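PDB 6O2K: centromeric protein-C, isoform A from Drosophila melanogaster, which probably acts as a chromatin-protein adaptor at centromeres, this chain being its dimer-forming cupin domain. Local coordinates for residues Leu43-Ala54 against Tyr66-Arg75. Sequence-based numbering, arbitrary orientation.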
loop_
_atom_site.group_PDB
_atom_site.type_symbol
_atom_site.label_atom_id
_atom_site.label_comp_id
_atom_site.label_asym_id
_atom_site.label_seq_id
_atom_site.Cartn_x
_atom_site.Cartn_y
_atom_site.Cartn_z
ATOM N N LEU B 43 9.789 -8.906 5.762
ATOM C CA LEU B 43 8.518 -9.137 6.439
ATOM C C LEU B 43 8.445 -10.561 6.966
ATOM O O LEU B 43 8.900 -11.498 6.310
ATOM C CB LEU B 43 7.355 -8.907 5.478
ATOM C CG LEU B 43 7.140 -7.494 4.944
ATOM C CD1 LEU B 43 6.140 -7.536 3.813
ATOM C CD2 LEU B 43 6.651 -6.599 6.069
ATOM N N ILE B 44 7.851 -10.723 8.147
ATOM C CA ILE B 44 7.565 -12.047 8.700
ATOM C C ILE B 44 6.226 -11.970 9.419
ATOM O O ILE B 44 5.986 -11.046 10.202
ATOM C CB ILE B 44 8.675 -12.556 9.647
ATOM C CG1 ILE B 44 9.969 -12.851 8.871
ATOM C CG2 ILE B 44 8.218 -13.814 10.378
ATOM C CD1 ILE B 44 9.845 -13.988 7.854
ATOM N N PHE B 45 5.344 -12.921 9.114
ATOM C CA PHE B 45 4.007 -12.946 9.690
ATOM C C PHE B 45 4.023 -13.617 11.064
ATOM O O PHE B 45 4.657 -14.661 11.248
ATOM C CB PHE B 45 3.056 -13.690 8.751
ATOM C CG PHE B 45 2.563 -12.861 7.595
ATOM C CD1 PHE B 45 1.472 -12.014 7.741
ATOM C CD2 PHE B 45 3.202 -12.915 6.365
ATOM C CE1 PHE B 45 1.018 -11.253 6.681
ATOM C CE2 PHE B 45 2.748 -12.148 5.299
ATOM C CZ PHE B 45 1.658 -11.318 5.458
ATOM N N CYS B 46 3.326 -13.011 12.022
ATOM C CA CYS B 46 3.094 -13.556 13.355
ATOM C C CYS B 46 1.590 -13.641 13.586
ATOM O O CYS B 46 0.844 -12.748 13.181
ATOM C CB CYS B 46 3.749 -12.680 14.436
ATOM S SG CYS B 46 2.968 -11.042 14.671
ATOM N N GLN B 47 1.131 -14.712 14.227
ATOM C CA GLN B 47 -0.299 -14.927 14.400
ATOM C C GLN B 47 -0.737 -14.427 15.769
ATOM O O GLN B 47 -0.160 -14.812 16.790
ATOM C CB GLN B 47 -0.662 -16.403 14.230
ATOM C CG GLN B 47 -2.087 -16.617 13.730
ATOM C CD GLN B 47 -2.483 -18.079 13.664
ATOM O OE1 GLN B 47 -2.948 -18.561 12.630
ATOM N NE2 GLN B 47 -2.308 -18.793 14.767
ATOM N N VAL B 48 -1.754 -13.571 15.783
ATOM C CA VAL B 48 -2.382 -13.083 17.006
ATOM C C VAL B 48 -3.878 -13.325 16.887
ATOM O O VAL B 48 -4.518 -12.828 15.947
ATOM C CB VAL B 48 -2.101 -11.591 17.255
ATOM C CG1 VAL B 48 -2.891 -11.091 18.475
ATOM C CG2 VAL B 48 -0.615 -11.340 17.427
ATOM N N ASP B 49 -4.438 -14.078 17.839
ATOM C CA ASP B 49 -5.862 -14.397 17.847
ATOM C C ASP B 49 -6.290 -14.993 16.511
ATOM O O ASP B 49 -7.378 -14.721 15.996
ATOM C CB ASP B 49 -6.697 -13.167 18.199
ATOM C CG ASP B 49 -6.777 -12.939 19.685
ATOM O OD1 ASP B 49 -6.594 -13.925 20.419
ATOM O OD2 ASP B 49 -7.028 -11.791 20.114
ATOM N N GLY B 50 -5.405 -15.795 15.933
ATOM C CA GLY B 50 -5.687 -16.495 14.700
ATOM C C GLY B 50 -5.534 -15.686 13.431
ATOM O O GLY B 50 -5.769 -16.232 12.343
ATOM N N ILE B 51 -5.163 -14.409 13.517
ATOM C CA ILE B 51 -4.965 -13.573 12.337
ATOM C C ILE B 51 -3.475 -13.358 12.140
ATOM O O ILE B 51 -2.755 -13.096 13.113
ATOM C CB ILE B 51 -5.688 -12.223 12.475
ATOM C CG1 ILE B 51 -7.193 -12.443 12.534
ATOM C CG2 ILE B 51 -5.332 -11.307 11.315
ATOM C CD1 ILE B 51 -7.872 -11.484 13.412
ATOM N N ASP B 52 -3.004 -13.460 10.888
ATOM C CA ASP B 52 -1.579 -13.287 10.621
ATOM C C ASP B 52 -1.295 -11.807 10.362
ATOM O O ASP B 52 -1.984 -11.178 9.560
ATOM C CB ASP B 52 -1.143 -14.147 9.425
ATOM C CG ASP B 52 -0.981 -15.634 9.781
ATOM O OD1 ASP B 52 -1.085 -16.496 8.870
ATOM O OD2 ASP B 52 -0.749 -15.943 10.968
ATOM N N TYR B 53 -0.301 -11.244 11.055
ATOM C CA TYR B 53 0.095 -9.848 10.884
ATOM C C TYR B 53 1.564 -9.767 10.486
ATOM O O TYR B 53 2.398 -10.502 11.019
ATOM C CB TYR B 53 -0.095 -9.037 12.173
ATOM C CG TYR B 53 -1.508 -8.967 12.674
ATOM C CD1 TYR B 53 -1.994 -9.920 13.560
ATOM C CD2 TYR B 53 -2.357 -7.937 12.273
ATOM C CE1 TYR B 53 -3.294 -9.856 14.034
ATOM C CE2 TYR B 53 -3.662 -7.860 12.739
ATOM C CZ TYR B 53 -4.124 -8.828 13.619
ATOM O OH TYR B 53 -5.412 -8.773 14.096
ATOM N N ALA B 54 1.898 -8.841 9.589
ATOM C CA ALA B 54 3.304 -8.570 9.306
ATOM C C ALA B 54 3.489 -7.082 9.069
ATOM O O ALA B 54 2.873 -6.522 8.160
ATOM C CB ALA B 54 3.794 -9.385 8.098
ATOM N N TYR B 66 0.505 -5.589 6.996
ATOM C CA TYR B 66 -0.491 -6.420 6.335
ATOM C C TYR B 66 -1.191 -7.301 7.352
ATOM O O TYR B 66 -0.561 -7.808 8.292
ATOM C CB TYR B 66 0.136 -7.319 5.247
ATOM C CG TYR B 66 0.832 -6.531 4.162
ATOM C CD1 TYR B 66 0.120 -5.987 3.108
ATOM C CD2 TYR B 66 2.212 -6.325 4.209
ATOM C CE1 TYR B 66 0.768 -5.237 2.113
ATOM C CE2 TYR B 66 2.862 -5.603 3.231
ATOM C CZ TYR B 66 2.136 -5.055 2.189
ATOM O OH TYR B 66 2.807 -4.322 1.232
ATOM N N MET B 67 -2.493 -7.488 7.142
ATOM C CA MET B 67 -3.291 -8.497 7.821
ATOM C C MET B 67 -3.690 -9.562 6.811
ATOM O O MET B 67 -4.257 -9.238 5.760
ATOM C CB MET B 67 -4.545 -7.881 8.439
ATOM C CG MET B 67 -4.293 -6.739 9.378
ATOM S SD MET B 67 -5.868 -6.265 10.136
ATOM C CE MET B 67 -5.488 -4.619 10.752
ATOM N N ARG B 68 -3.399 -10.820 7.142
ATOM C CA ARG B 68 -3.720 -11.989 6.337
ATOM C C ARG B 68 -4.837 -12.743 7.045
ATOM O O ARG B 68 -4.679 -13.156 8.213
ATOM C CB ARG B 68 -2.493 -12.891 6.150
ATOM C CG ARG B 68 -2.769 -14.159 5.361
ATOM C CD ARG B 68 -1.736 -15.242 5.673
ATOM N NE ARG B 68 -0.500 -15.047 4.924
ATOM C CZ ARG B 68 0.694 -15.466 5.327
ATOM N NH1 ARG B 68 1.754 -15.249 4.569
ATOM N NH2 ARG B 68 0.833 -16.098 6.486
ATOM N N PHE B 69 -5.960 -12.900 6.342
ATOM C CA PHE B 69 -7.168 -13.517 6.867
ATOM C C PHE B 69 -7.386 -14.859 6.193
ATOM O O PHE B 69 -7.375 -14.959 4.959
ATOM C CB PHE B 69 -8.414 -12.663 6.618
ATOM C CG PHE B 69 -8.560 -11.482 7.535
ATOM C CD1 PHE B 69 -7.685 -10.414 7.449
ATOM C CD2 PHE B 69 -9.606 -11.424 8.451
ATOM C CE1 PHE B 69 -7.842 -9.297 8.265
ATOM C CE2 PHE B 69 -9.772 -10.314 9.281
ATOM C CZ PHE B 69 -8.874 -9.255 9.192
ATOM N N LYS B 70 -7.646 -15.864 7.012
ATOM C CA LYS B 70 -8.047 -17.157 6.541
ATOM C C LYS B 70 -9.445 -17.066 5.932
ATOM O O LYS B 70 -10.150 -16.080 6.142
ATOM C CB LYS B 70 -8.025 -18.137 7.702
ATOM C CG LYS B 70 -6.680 -18.268 8.278
ATOM C CD LYS B 70 -5.875 -18.851 7.178
ATOM C CE LYS B 70 -4.488 -19.095 7.689
ATOM N NZ LYS B 70 -3.728 -19.647 6.562
ATOM N N PRO B 71 -9.883 -18.078 5.182
ATOM C CA PRO B 71 -11.226 -18.013 4.586
ATOM C C PRO B 71 -12.299 -17.732 5.625
ATOM O O PRO B 71 -12.389 -18.410 6.647
ATOM C CB PRO B 71 -11.404 -19.401 3.962
ATOM C CG PRO B 71 -10.043 -19.845 3.646
ATOM C CD PRO B 71 -9.140 -19.264 4.710
ATOM N N TYR B 72 -13.096 -16.692 5.367
ATOM C CA TYR B 72 -14.223 -16.274 6.198
ATOM C C TYR B 72 -13.819 -15.897 7.619
ATOM O O TYR B 72 -14.691 -15.765 8.487
ATOM C CB TYR B 72 -15.314 -17.351 6.261
ATOM C CG TYR B 72 -15.982 -17.653 4.941
ATOM C CD1 TYR B 72 -16.555 -16.645 4.180
ATOM C CD2 TYR B 72 -16.056 -18.958 4.465
ATOM C CE1 TYR B 72 -17.178 -16.923 2.980
ATOM C CE2 TYR B 72 -16.672 -19.245 3.266
ATOM C CZ TYR B 72 -17.235 -18.223 2.529
ATOM O OH TYR B 72 -17.852 -18.505 1.331
ATOM N N GLN B 73 -12.530 -15.726 7.886
ATOM C CA GLN B 73 -12.087 -15.415 9.234
ATOM C C GLN B 73 -12.531 -14.015 9.646
ATOM O O GLN B 73 -12.574 -13.089 8.826
ATOM C CB GLN B 73 -10.570 -15.539 9.331
ATOM C CG GLN B 73 -10.058 -15.430 10.750
ATOM C CD GLN B 73 -8.585 -15.737 10.852
ATOM O OE1 GLN B 73 -7.834 -15.555 9.895
ATOM N NE2 GLN B 73 -8.158 -16.209 12.019
ATOM N N LYS B 74 -12.858 -13.868 10.932
ATOM C CA LYS B 74 -13.239 -12.593 11.526
ATOM C C LYS B 74 -12.121 -12.073 12.417
ATOM O O LYS B 74 -11.501 -12.841 13.166
ATOM C CB LYS B 74 -14.500 -12.726 12.382
ATOM C CG LYS B 74 -15.718 -13.315 11.706
ATOM C CD LYS B 74 -16.847 -13.460 12.737
ATOM C CE LYS B 74 -18.189 -13.776 12.091
ATOM N NZ LYS B 74 -19.252 -13.997 13.105
ATOM N N ARG B 75 -11.876 -10.767 12.341
ATOM C CA ARG B 75 -11.124 -10.041 13.355
ATOM C C ARG B 75 -12.123 -9.341 14.259
ATOM O O ARG B 75 -12.940 -8.548 13.780
ATOM C CB ARG B 75 -10.174 -9.017 12.732
ATOM C CG ARG B 75 -9.280 -8.289 13.750
ATOM C CD ARG B 75 -8.355 -7.328 13.016
ATOM N NE ARG B 75 -7.342 -6.683 13.864
ATOM C CZ ARG B 75 -7.359 -5.395 14.206
ATOM N NH1 ARG B 75 -8.350 -4.616 13.814
ATOM N NH2 ARG B 75 -6.384 -4.883 14.940
#
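D52, Y53 and A54 of strand 51-54 pair antiparallel with R68, M67 and Y66 of strand 66-69, the segment axes 4.7 Å apart at closest. This beta hairpin belongs to one of the two sheets of the cupin fold, with 46-48 folded back on its outer side through a type I' turn, where the positive phi of G50 favours glycine. D52–R68 and A54–Y66 are hydrogen-bonded pairs, with the non-hydrogen-bonded Y53–M67 between them. A long, bent arginine suits this place because it meets several partners: with CG anti to the backbone N (chi1 178°) and a bend at chi3 (-81°), its guanidinium lies over one face of the F45 ring, R68 CZ 3.9 Å from the centroid of that ring, a cation-pi stack. R68 NH2 also forms a salt bridge with D52 OD1 at 3.1 Å, approaching from above the carboxylate plane, while NE and NH1 bond the carbonyls of L18 and W17, tying the sheet to helix 6-19. The small methyl of A54 sits over the centre of the opposite face of F45, 3.5 Å above its plane. On the other side of the sheet, the flexible M67 lays CG 3.6 Å from Y53 CE2, with SD in an oblique Met-aromatic contact. I51 CD1, at the end of a branched apolar chain, packs against R75 CB at 3.4 Å, spanning to the second sheet, whose strand 74-79 starts here. The amide of Q73 suits the type II turn 70-73, its OE1 accepting the N-H of K70. R75, extended from CG to NE, donates its NE N-H to Y53 OH, 2.9 Å from NE and lying in the guanidinium plane.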